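Local coordinates for protein trehalose monomycolate transport factor A (Mycolicibacterium smegmatis MC2 155, PDB 6T84) that is required for MmpL3-dependent transport of trehalose monomycolate to the mycobacterial cell wall, and for growth and cell elongation, at residues R12-W17 / I64-E69; Y25-E30 / T48-V53; A75-V80 / Q146-V151; T82-D87 / V178-P183. All blocks are in the same frame, centred on the assembly; numbering follows the deposited sequence. Where two conformers were deposited one is given.

Contact 1 of 4, residues R12-W17 / I64-E69; sequences RRRKSW and IFDIEE. With SO4 (sulfate ion), chain B.
Asp66 OD1 takes two hydrogen bonds from the guanidinium of Arg14. NH2 comes to 2.8 Å from OD1 on its syn lone pair, at an N-H...O angle of 154°. NH1 lies 3.1 Å from the same OD1 and meets it from above the carboxylate plane. OD1 itself sits close to the guanidinium plane. The two side chains reach toward each other tip to tip, with their planes 83° apart. This is an end-on salt bridge to a single oxygen, not the flat form that pairs two nitrogens with two oxygens. In Arg14, CG is anti to the backbone N (chi1 -176°), and bends at chi2 and chi3 help carry the guanidinium toward Asp66. Thr72 OG1 also bonds to OD1, and Asn51 ND2 holds OD2, so both oxygens of this buried carboxylate have partners. Asn51 O takes a further bond from Arg14 NH1, and Trp162 makes a cation-pi contact with Arg14. The buried opposite charges should stabilise each other.

One helix turn on, the indole of Trp17 meets Ile64 at its edge. Trp17 CH2 lies 3.7 Å from Ile64 CD1, and the two side chains cross at about a right angle. The indole NE1 is bonded to Asp163. Near the start of the helix, Arg12 N gives a straight bond of 2.9 Å to O1 of a sulfate ion, probably from the crystallisation liquor.

The axis of segment 12-17 comes within 11.3 Å of that of strand 64-67, nearly antiparallel to it. The arrangement is alpha/beta packing, with helix 10-21 laid on one face of an antiparallel sheet.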
# COMPACT_ATOMS: atom_id res chain seq x y z
N ARG A 12 -14.64 15.57 -6.63
CA ARG A 12 -14.07 16.71 -7.32
C ARG A 12 -12.60 16.86 -6.98
O ARG A 12 -11.77 17.12 -7.87
CB ARG A 12 -14.82 17.98 -6.90
CG ARG A 12 -14.25 19.27 -7.44
CD ARG A 12 -15.09 20.46 -6.98
NE ARG A 12 -16.44 20.44 -7.55
CZ ARG A 12 -17.52 19.98 -6.93
NH1 ARG A 12 -17.42 19.48 -5.70
NH2 ARG A 12 -18.69 20.00 -7.54
N ARG A 13 -12.26 16.71 -5.70
CA ARG A 13 -10.87 16.88 -5.28
C ARG A 13 -9.99 15.77 -5.84
O ARG A 13 -8.86 16.03 -6.26
CB ARG A 13 -10.79 16.94 -3.75
CG ARG A 13 -11.36 18.23 -3.19
CD ARG A 13 -11.32 18.37 -1.62
NE ARG A 13 -12.15 17.43 -0.85
CZ ARG A 13 -11.66 16.37 -0.17
NH1 ARG A 13 -10.33 16.08 -0.17
NH2 ARG A 13 -12.50 15.61 0.53
N ARG A 14 -10.50 14.53 -5.90
CA ARG A 14 -9.71 13.44 -6.45
C ARG A 14 -9.51 13.63 -7.96
O ARG A 14 -8.42 13.36 -8.49
CB ARG A 14 -10.38 12.10 -6.11
CG ARG A 14 -9.58 10.85 -6.58
CD ARG A 14 -8.34 10.62 -5.69
NE ARG A 14 -8.65 10.48 -4.26
CZ ARG A 14 -9.08 9.36 -3.64
NH1 ARG A 14 -9.38 8.25 -4.32
NH2 ARG A 14 -9.30 9.38 -2.32
N LYS A 15 -10.54 14.10 -8.67
CA LYS A 15 -10.39 14.42 -10.10
C LYS A 15 -9.37 15.54 -10.34
O LYS A 15 -8.57 15.47 -11.28
CB LYS A 15 -11.78 14.77 -10.69
CG LYS A 15 -11.90 14.52 -12.18
CD LYS A 15 -13.31 14.85 -12.69
CE LYS A 15 -14.40 14.03 -12.01
NZ LYS A 15 -15.72 14.14 -12.73
N SER A 16 -9.40 16.60 -9.51
CA SER A 16 -8.42 17.67 -9.64
C SER A 16 -7.01 17.15 -9.43
O SER A 16 -6.07 17.54 -10.15
CB SER A 16 -8.73 18.80 -8.64
OG SER A 16 -7.73 19.85 -8.66
N TRP A 17 -6.81 16.32 -8.41
CA TRP A 17 -5.50 15.77 -8.12
C TRP A 17 -5.02 14.87 -9.25
O TRP A 17 -3.85 14.94 -9.64
CB TRP A 17 -5.61 15.02 -6.80
CG TRP A 17 -4.39 14.33 -6.37
CD1 TRP A 17 -3.28 14.89 -5.77
CD2 TRP A 17 -4.12 12.93 -6.45
NE1 TRP A 17 -2.36 13.93 -5.48
CE2 TRP A 17 -2.85 12.71 -5.86
CE3 TRP A 17 -4.84 11.82 -6.95
CZ2 TRP A 17 -2.27 11.45 -5.76
CZ3 TRP A 17 -4.28 10.57 -6.85
CH2 TRP A 17 -2.99 10.40 -6.26
N ILE A 64 -4.90 4.47 -7.48
CA ILE A 64 -5.34 5.07 -6.22
C ILE A 64 -6.85 4.98 -6.21
O ILE A 64 -7.49 5.36 -7.19
CB ILE A 64 -4.87 6.53 -6.13
CG1 ILE A 64 -3.34 6.60 -6.33
CG2 ILE A 64 -5.28 7.12 -4.74
CD1 ILE A 64 -2.90 7.05 -7.71
N PHE A 65 -7.41 4.50 -5.10
CA PHE A 65 -8.86 4.29 -5.11
C PHE A 65 -9.36 4.22 -3.67
O PHE A 65 -8.58 4.05 -2.73
CB PHE A 65 -9.26 3.02 -5.88
CG PHE A 65 -8.52 1.81 -5.44
CD1 PHE A 65 -9.00 1.03 -4.38
CD2 PHE A 65 -7.31 1.47 -6.03
CE1 PHE A 65 -8.26 -0.09 -3.91
CE2 PHE A 65 -6.59 0.34 -5.60
CZ PHE A 65 -7.08 -0.44 -4.54
N ASP A 66 -10.68 4.38 -3.51
CA ASP A 66 -11.31 4.26 -2.21
C ASP A 66 -12.06 2.93 -2.14
O ASP A 66 -12.67 2.50 -3.13
CB ASP A 66 -12.32 5.39 -1.98
CG ASP A 66 -11.68 6.76 -2.04
OD1 ASP A 66 -10.47 6.88 -1.76
OD2 ASP A 66 -12.42 7.73 -2.32
N ILE A 67 -12.01 2.30 -0.98
CA ILE A 67 -12.88 1.19 -0.63
C ILE A 67 -13.82 1.74 0.42
O ILE A 67 -13.41 1.99 1.55
CB ILE A 67 -12.07 0.00 -0.06
CG1 ILE A 67 -10.92 -0.34 -1.04
CG2 ILE A 67 -13.00 -1.18 0.24
CD1 ILE A 67 -10.03 -1.50 -0.56
N GLU A 68 -15.09 1.95 0.06
CA GLU A 68 -15.99 2.77 0.89
C GLU A 68 -15.91 2.47 2.39
O GLU A 68 -16.01 1.32 2.81
CB GLU A 68 -17.43 2.60 0.44
CG GLU A 68 -17.78 3.39 -0.79
CD GLU A 68 -19.11 2.96 -1.36
OE1 GLU A 68 -20.15 3.46 -0.88
OE2 GLU A 68 -19.12 2.11 -2.26
N GLU A 69 -15.74 3.54 3.17
CA GLU A 69 -15.67 3.47 4.63
C GLU A 69 -14.62 2.48 5.14
O GLU A 69 -14.75 1.93 6.23
CB GLU A 69 -17.05 3.19 5.23
CG GLU A 69 -18.12 4.17 4.77
CD GLU A 69 -19.50 3.81 5.30
OE1 GLU A 69 -19.64 2.72 5.90
OE2 GLU A 69 -20.44 4.62 5.12
S SO4 B . -18.26 15.74 -5.38
O1 SO4 B . -16.93 16.13 -4.95
O2 SO4 B . -18.29 14.61 -6.32
O3 SO4 B . -19.12 15.46 -4.23
O4 SO4 B . -18.81 16.97 -5.94

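Contact 2 of 4, residues Y25-E30 / T48-V53; sequences YEYESE and TAKNVV
Tyr25 and Asn51 lie side by side and point the same way, their ring and amide planes 34° apart. The Tyr25 OH donates to Asn51 OD1 at 2.6 Å, in the plane of the amide carbonyl. Asn51 OD1 in turn sits at the edge of the Tyr25 ring, as does Val53 CG2. The Tyr27 ring is turned 83° from the same amide, and its CE1 comes to 3.7 Å from Asn51 OD1. Its OH approaches Lys50 CD, the two side chains crossing obliquely.

Glu28 and Lys50 also run side by side. Yet Thr48 OG1, set between its backbone N and carbonyl carbon (chi1 62°), donates to Glu28 OE2 at 2.6 Å on the anti side. Lys50 NZ is 5.0 Å from Glu28 OE2 and forms its salt bridge with Glu68.

Antiparallel backbone pairing underlies all this. Glu26 and Val52 form a hydrogen-bonded pair, and Ser29 N bonds to Ala49 O. Both chains turn a corner, at Tyr27 and Asn51, where Asn51 N bonds to Tyr27 O at 2.8 Å. The ladder thus passes from the edge of the large sheet into a two-stranded one. In the Asn51 conformer given, the bond from ND2 to Asp66 is consistent with OD1 facing the tyrosine hydroxyl.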
# COMPACT_ATOMS: atom_id res chain seq x y z
N TYR A 25 -8.93 9.53 -14.38
CA TYR A 25 -9.90 9.40 -13.30
C TYR A 25 -11.11 8.59 -13.78
O TYR A 25 -11.64 8.84 -14.89
CB TYR A 25 -10.36 10.77 -12.79
CG TYR A 25 -11.46 10.70 -11.76
CD1 TYR A 25 -11.15 10.56 -10.41
CD2 TYR A 25 -12.79 10.72 -12.14
CE1 TYR A 25 -12.16 10.46 -9.47
CE2 TYR A 25 -13.80 10.63 -11.21
CZ TYR A 25 -13.47 10.51 -9.86
OH TYR A 25 -14.48 10.41 -8.92
N GLU A 26 -11.62 7.70 -12.93
CA GLU A 26 -12.89 7.02 -13.17
C GLU A 26 -13.69 7.00 -11.88
O GLU A 26 -13.14 6.75 -10.82
CB GLU A 26 -12.63 5.50 -13.49
CG GLU A 26 -11.80 5.28 -14.69
CD GLU A 26 -11.51 3.80 -14.91
OE1 GLU A 26 -11.89 2.93 -14.09
OE2 GLU A 26 -10.84 3.50 -15.90
N TYR A 27 -15.01 7.15 -11.97
CA TYR A 27 -15.73 7.14 -10.71
C TYR A 27 -15.72 5.78 -10.06
O TYR A 27 -15.71 5.68 -8.82
CB TYR A 27 -17.18 7.58 -10.88
CG TYR A 27 -17.83 7.54 -9.54
CD1 TYR A 27 -17.37 8.38 -8.52
CD2 TYR A 27 -18.85 6.64 -9.25
CE1 TYR A 27 -17.93 8.33 -7.24
CE2 TYR A 27 -19.43 6.60 -7.96
CZ TYR A 27 -18.98 7.47 -6.98
OH TYR A 27 -19.56 7.44 -5.72
N GLU A 28 -15.73 4.70 -10.85
CA GLU A 28 -15.77 3.38 -10.26
C GLU A 28 -15.13 2.42 -11.23
O GLU A 28 -15.17 2.63 -12.45
CB GLU A 28 -17.27 2.98 -10.07
CG GLU A 28 -17.50 1.62 -9.46
CD GLU A 28 -18.96 1.39 -9.09
OE1 GLU A 28 -19.82 2.21 -9.49
OE2 GLU A 28 -19.22 0.39 -8.39
N SER A 29 -14.52 1.38 -10.69
CA SER A 29 -14.02 0.30 -11.53
C SER A 29 -14.44 -1.01 -10.90
O SER A 29 -14.02 -1.32 -9.77
CB SER A 29 -12.50 0.36 -11.70
OG SER A 29 -12.12 -0.81 -12.40
N GLU A 30 -15.22 -1.79 -11.64
CA GLU A 30 -15.88 -2.93 -11.03
C GLU A 30 -14.97 -4.12 -10.81
O GLU A 30 -15.30 -4.97 -9.98
CB GLU A 30 -17.15 -3.31 -11.79
CG GLU A 30 -18.16 -2.18 -11.89
CD GLU A 30 -19.46 -2.59 -12.57
OE1 GLU A 30 -19.60 -3.78 -12.92
OE2 GLU A 30 -20.33 -1.71 -12.76
N THR A 48 -16.60 -2.39 -4.61
CA THR A 48 -15.87 -1.99 -5.80
C THR A 48 -15.05 -0.76 -5.48
O THR A 48 -15.36 0.01 -4.56
CB THR A 48 -16.80 -1.62 -6.94
OG1 THR A 48 -17.57 -0.49 -6.54
CG2 THR A 48 -17.75 -2.76 -7.31
N ALA A 49 -14.04 -0.55 -6.30
CA ALA A 49 -13.13 0.57 -6.15
C ALA A 49 -13.83 1.84 -6.65
O ALA A 49 -14.43 1.84 -7.74
CB ALA A 49 -11.88 0.29 -6.98
N LYS A 50 -13.76 2.92 -5.88
CA LYS A 50 -14.39 4.17 -6.27
C LYS A 50 -13.37 5.29 -6.29
O LYS A 50 -12.33 5.22 -5.64
CB LYS A 50 -15.57 4.55 -5.35
CG LYS A 50 -16.74 3.59 -5.56
CD LYS A 50 -18.01 4.08 -4.95
CE LYS A 50 -19.13 3.08 -5.27
NZ LYS A 50 -20.31 3.22 -4.38
N ASN A 51 -13.73 6.38 -6.97
CA ASN A 51 -12.84 7.54 -7.10
C ASN A 51 -11.43 7.09 -7.50
O ASN A 51 -10.42 7.32 -6.81
CB ASN A 51 -12.78 8.35 -5.80
CG ASN A 51 -14.03 9.07 -5.54
OD1 ASN A 51 -14.55 9.72 -6.43
ND2 ASN A 51 -14.52 9.02 -4.30
N VAL A 52 -11.41 6.38 -8.62
CA VAL A 52 -10.24 5.64 -9.06
C VAL A 52 -9.35 6.54 -9.90
O VAL A 52 -9.81 7.24 -10.82
CB VAL A 52 -10.69 4.42 -9.88
CG1 VAL A 52 -9.45 3.62 -10.36
CG2 VAL A 52 -11.63 3.54 -9.06
N VAL A 53 -8.03 6.50 -9.63
CA VAL A 53 -7.07 7.27 -10.39
C VAL A 53 -6.02 6.28 -10.90
O VAL A 53 -5.49 5.46 -10.12
CB VAL A 53 -6.42 8.36 -9.50
CG1 VAL A 53 -5.35 9.13 -10.30
CG2 VAL A 53 -7.50 9.32 -9.00
O HOH W 1 -13.21 -3.08 -7.99

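Contact 3 of 4, residues A75-V80 / Q146-V151; sequences ALHRKV and QNWTLV. With SO4 (sulfate ion), chain C.
Trp148 CG lies anti to the carbonyl carbon (chi1 -66°), and His77 CG lies anti to the backbone N (chi1 -172°). The two residues pair on one face of the sheet, and these torsions set each CG so that the rings meet. The edge of the His77 ring points at the face of Trp148, the planes 78° apart, with His77 CD2 3.8 Å from Trp148 CZ2. His77 CB adds a CH-pi contact, 4.0 Å from the centroid of the Trp148 six-membered ring. On this face of the sheet, Ala75 CB packs against Trp148 CE3 and Leu150 CD2. His77 ND1 is bonded to Glu60.

The two segments are antiparallel neighbours at the middle of the large sheet, joining strand 71-77 to strand 148-153, much later in the chain. Leu76 and Thr149 form a hydrogen-bonded pair, with Leu76 N 2.8 Å from Thr149 O. Past the strand end, Arg78 N bonds to Asn147 O, coming from above the carbonyl plane. Trp148 N is buried here with no partner in the model; Arg78 CD lies 3.5 Å from it.

On the side of Leu76 and Thr149, Arg78 NH1 makes a weak bond of 3.4 Å to Thr149 OG1, while NE bonds to Val80 O and NH2 to Leu176 O. Thr149 OG1 also bonds to Asn173. A sulfate ion, probably from the crystallisation liquor, accepts from Asn147 ND2 and Trp148 NE1.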
# COMPACT_ATOMS: atom_id res chain seq x y z
N ALA A 75 -1.68 1.56 -4.94
CA ALA A 75 -0.98 0.34 -5.34
C ALA A 75 0.03 0.68 -6.43
O ALA A 75 -0.35 1.25 -7.45
CB ALA A 75 -1.94 -0.70 -5.91
N LEU A 76 1.30 0.33 -6.21
CA LEU A 76 2.38 0.63 -7.15
C LEU A 76 2.97 -0.66 -7.73
O LEU A 76 3.29 -1.58 -6.98
CB LEU A 76 3.48 1.42 -6.45
CG LEU A 76 4.76 1.74 -7.26
CD1 LEU A 76 4.43 2.67 -8.43
CD2 LEU A 76 5.87 2.40 -6.34
N HIS A 77 3.08 -0.72 -9.05
CA HIS A 77 3.59 -1.95 -9.65
C HIS A 77 5.08 -2.15 -9.41
O HIS A 77 5.88 -1.21 -9.51
CB HIS A 77 3.33 -1.92 -11.16
CG HIS A 77 3.65 -3.21 -11.83
ND1 HIS A 77 4.78 -3.41 -12.62
CD2 HIS A 77 2.96 -4.38 -11.87
CE1 HIS A 77 4.77 -4.64 -13.08
NE2 HIS A 77 3.68 -5.26 -12.64
N ARG A 78 5.47 -3.38 -9.08
CA ARG A 78 6.88 -3.73 -8.83
C ARG A 78 7.53 -4.23 -10.11
O ARG A 78 6.94 -4.99 -10.90
CB ARG A 78 6.99 -4.90 -7.86
CG ARG A 78 6.48 -4.67 -6.45
CD ARG A 78 6.49 -6.01 -5.69
NE ARG A 78 7.86 -6.52 -5.57
CZ ARG A 78 8.67 -6.15 -4.59
NH1 ARG A 78 8.22 -5.30 -3.67
NH2 ARG A 78 9.91 -6.62 -4.53
N LYS A 79 8.80 -3.86 -10.27
CA LYS A 79 9.52 -4.26 -11.48
C LYS A 79 9.81 -5.76 -11.49
O LYS A 79 9.71 -6.40 -12.55
CB LYS A 79 10.80 -3.43 -11.62
CG LYS A 79 11.54 -3.67 -12.92
CD LYS A 79 12.78 -2.80 -13.02
CE LYS A 79 13.46 -2.99 -14.36
NZ LYS A 79 12.49 -2.79 -15.47
N VAL A 80 10.18 -6.33 -10.35
CA VAL A 80 10.51 -7.74 -10.22
C VAL A 80 9.63 -8.35 -9.13
O VAL A 80 9.62 -7.86 -8.00
CB VAL A 80 12.00 -7.93 -9.88
CG1 VAL A 80 12.37 -9.42 -9.90
CG2 VAL A 80 12.88 -7.10 -10.83
N GLN A 146 2.78 -10.09 -4.90
CA GLN A 146 3.82 -10.54 -5.80
C GLN A 146 4.37 -9.42 -6.68
O GLN A 146 5.59 -9.26 -6.82
CB GLN A 146 3.32 -11.70 -6.65
CG GLN A 146 4.44 -12.26 -7.53
CD GLN A 146 4.06 -13.52 -8.25
OE1 GLN A 146 3.37 -14.36 -7.70
NE2 GLN A 146 4.53 -13.66 -9.49
N ASN A 147 3.48 -8.65 -7.31
CA ASN A 147 3.87 -7.64 -8.27
C ASN A 147 3.46 -6.22 -7.91
O ASN A 147 3.49 -5.33 -8.77
CB ASN A 147 3.23 -8.03 -9.61
CG ASN A 147 3.79 -9.32 -10.14
OD1 ASN A 147 4.97 -9.39 -10.38
ND2 ASN A 147 2.93 -10.34 -10.31
N TRP A 148 3.10 -6.00 -6.63
CA TRP A 148 2.58 -4.70 -6.22
C TRP A 148 3.04 -4.38 -4.80
O TRP A 148 3.19 -5.28 -3.99
CB TRP A 148 1.06 -4.77 -6.20
CG TRP A 148 0.49 -4.96 -7.56
CD1 TRP A 148 0.26 -6.16 -8.16
CD2 TRP A 148 0.20 -3.95 -8.51
NE1 TRP A 148 -0.19 -5.95 -9.43
CE2 TRP A 148 -0.25 -4.61 -9.68
CE3 TRP A 148 0.28 -2.55 -8.50
CZ2 TRP A 148 -0.63 -3.91 -10.84
CZ3 TRP A 148 -0.13 -1.85 -9.61
CH2 TRP A 148 -0.58 -2.54 -10.79
N THR A 149 3.23 -3.11 -4.52
CA THR A 149 3.46 -2.62 -3.16
C THR A 149 2.35 -1.61 -2.93
O THR A 149 2.07 -0.77 -3.81
CB THR A 149 4.83 -1.91 -3.07
OG1 THR A 149 5.88 -2.85 -3.40
CG2 THR A 149 5.12 -1.33 -1.66
N LEU A 150 1.71 -1.67 -1.74
CA LEU A 150 0.49 -0.93 -1.45
C LEU A 150 0.57 -0.20 -0.11
O LEU A 150 1.23 -0.66 0.84
CB LEU A 150 -0.71 -1.88 -1.39
CG LEU A 150 -0.95 -2.70 -2.70
CD1 LEU A 150 -0.30 -4.09 -2.55
CD2 LEU A 150 -2.42 -2.83 -2.99
N VAL A 151 -0.14 0.92 -0.05
CA VAL A 151 -0.33 1.67 1.18
C VAL A 151 -1.83 1.94 1.35
O VAL A 151 -2.49 2.39 0.42
CB VAL A 151 0.45 3.01 1.14
CG1 VAL A 151 0.04 3.92 2.36
CG2 VAL A 151 2.00 2.77 1.01
S SO4 C . -0.64 -9.42 -11.07
O1 SO4 C . 0.22 -9.96 -10.00
O2 SO4 C . -0.50 -10.27 -12.26
O3 SO4 C . -2.05 -9.43 -10.64
O4 SO4 C . -0.29 -8.12 -11.51
O HOH W 2 6.53 -7.61 -11.70

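Contact 4 of 4, residues T82-D87 / V178-P183; sequences TNVVVD and VLPPVP
Thr82 and Pro181 bring the two backbones closest, with CA atoms 4.7 Å apart and the chains running roughly opposite ways. Thr82 OG1 heads an ST turn: it accepts from Val84 N at 3.1 Å. The same hydroxyl donates to Pro180 O at 2.7 Å, in the plane of that carbonyl. OG1 is anti to the backbone N (chi1 -178°), which places it where it can reach both Val84 N and Pro180 O. One oxygen therefore both shapes the turn before strand 86-90 and ties it to the loop after helix 159-175, near the end of this domain construct.

The apolar part of the contact is built round Leu179. Its CB lies against Thr82 OG1, and its CD1 approaches Thr82 CG2. Further along, Leu179 CD2 is 4.0 Å from Val84 CG1, while Leu179 CD1 is 4.1 Å from Val86 CG2. Val84 and Val86 both send their side chains toward this loop. Val84 uses its other methyl on the Pro180 ring: Val84 CG2 comes to 3.6 Å from Pro180 CD, the two groups crossing at about a right angle. Asn144 of strand 141-144 borders both Thr82 and Leu179.

At the outer end, the Asn83 side chain crosses Val182 at about a right angle. Val182 CG1 lies near Asn83 ND2, and Val182 CG2 rests against the backbone of Thr82. This end is more exposed than the leucine end. A water joins the backbones here, accepting from Asn83 N at 2.7 Å and donating to Pro181 O. Beyond it, Asn83 ND2 touches Pro183 CD at 3.4 Å.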
# COMPACT_ATOMS: atom_id res chain seq x y z
N THR A 82 8.05 -11.01 -6.25
CA THR A 82 8.56 -11.81 -5.15
C THR A 82 7.45 -12.66 -4.57
O THR A 82 6.29 -12.27 -4.62
CB THR A 82 9.13 -10.92 -4.03
OG1 THR A 82 9.66 -11.75 -3.00
CG2 THR A 82 8.07 -9.99 -3.34
N ASN A 83 7.80 -13.82 -4.00
CA ASN A 83 6.81 -14.58 -3.25
C ASN A 83 6.79 -14.23 -1.76
O ASN A 83 5.96 -14.77 -1.04
CB ASN A 83 7.04 -16.09 -3.35
CG ASN A 83 6.59 -16.67 -4.66
OD1 ASN A 83 5.69 -16.14 -5.33
ND2 ASN A 83 7.20 -17.78 -5.03
N VAL A 84 7.68 -13.38 -1.29
CA VAL A 84 7.64 -12.97 0.12
C VAL A 84 6.65 -11.82 0.28
O VAL A 84 6.58 -10.93 -0.58
CB VAL A 84 9.05 -12.55 0.58
CG1 VAL A 84 9.10 -12.04 2.05
CG2 VAL A 84 10.04 -13.71 0.42
N VAL A 85 5.90 -11.81 1.39
CA VAL A 85 5.02 -10.69 1.76
C VAL A 85 5.58 -10.05 3.02
O VAL A 85 5.85 -10.75 3.99
CB VAL A 85 3.57 -11.16 2.01
CG1 VAL A 85 2.69 -10.02 2.61
CG2 VAL A 85 2.98 -11.64 0.72
N VAL A 86 5.77 -8.76 2.97
CA VAL A 86 6.05 -7.95 4.18
C VAL A 86 4.85 -7.03 4.39
O VAL A 86 4.37 -6.41 3.43
CB VAL A 86 7.35 -7.15 4.01
CG1 VAL A 86 7.62 -6.23 5.26
CG2 VAL A 86 8.56 -8.10 3.78
N ASP A 87 4.41 -6.92 5.65
CA ASP A 87 3.29 -6.05 6.03
C ASP A 87 3.78 -5.24 7.22
O ASP A 87 4.20 -5.81 8.23
CB ASP A 87 2.10 -6.95 6.41
CG ASP A 87 0.85 -6.19 6.81
OD1 ASP A 87 0.96 -5.38 7.75
OD2 ASP A 87 -0.24 -6.45 6.22
N VAL A 178 14.90 -5.68 -2.24
CA VAL A 178 15.76 -6.78 -1.79
C VAL A 178 15.03 -8.11 -1.60
O VAL A 178 15.69 -9.14 -1.43
CB VAL A 178 16.58 -6.39 -0.53
CG1 VAL A 178 17.37 -5.11 -0.81
CG2 VAL A 178 15.67 -6.26 0.66
N LEU A 179 13.69 -8.13 -1.67
CA LEU A 179 12.98 -9.39 -1.49
C LEU A 179 13.31 -10.33 -2.66
O LEU A 179 13.48 -9.88 -3.80
CB LEU A 179 11.48 -9.14 -1.43
CG LEU A 179 11.01 -8.38 -0.17
CD1 LEU A 179 9.49 -8.21 -0.21
CD2 LEU A 179 11.61 -9.07 1.13
N PRO A 180 13.39 -11.64 -2.40
CA PRO A 180 13.94 -12.55 -3.41
C PRO A 180 13.00 -12.71 -4.59
O PRO A 180 11.77 -12.61 -4.44
CB PRO A 180 14.12 -13.88 -2.64
CG PRO A 180 13.17 -13.77 -1.46
CD PRO A 180 13.02 -12.32 -1.14
N PRO A 181 13.52 -12.96 -5.78
CA PRO A 181 12.66 -13.17 -6.96
C PRO A 181 11.85 -14.45 -6.84
O PRO A 181 12.16 -15.35 -6.06
CB PRO A 181 13.66 -13.26 -8.12
CG PRO A 181 15.01 -12.84 -7.55
CD PRO A 181 14.96 -13.10 -6.07
N VAL A 182 10.78 -14.52 -7.62
CA VAL A 182 9.98 -15.75 -7.66
C VAL A 182 10.82 -16.87 -8.26
O VAL A 182 11.40 -16.69 -9.35
CB VAL A 182 8.73 -15.52 -8.49
CG1 VAL A 182 7.90 -16.79 -8.57
CG2 VAL A 182 7.93 -14.40 -7.86
N PRO A 183 10.93 -18.03 -7.61
CA PRO A 183 11.72 -19.12 -8.19
C PRO A 183 11.15 -19.60 -9.52
O PRO A 183 9.94 -19.59 -9.75
CB PRO A 183 11.63 -20.23 -7.13
CG PRO A 183 10.38 -19.93 -6.37
CD PRO A 183 10.28 -18.42 -6.35
O HOH W 3 10.16 -15.14 -3.76

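How the contacts relate
All four contacts reach the same nine-stranded antiparallel sheet of the N-terminal domain, inferred to be cytoplasmic. Contacts 1 and 2 share its first end, with centres 8 Å apart. Strands 52-57 and 60-67 are neighbours there, and Arg14 CG packs on Val53 CG2 between the two contacts. Along the chain, contact 2 falls within the span of contact 1. Contact 3 lies in the middle of the sheet, its centre about 20 Å from that of contact 1. The centres of contacts 3 and 4 are 11 Å apart, and their segments alternate in sequence. Both join late segments to earlier strands, within most of the domain that is necessary and sufficient for function and MmpL3 interaction.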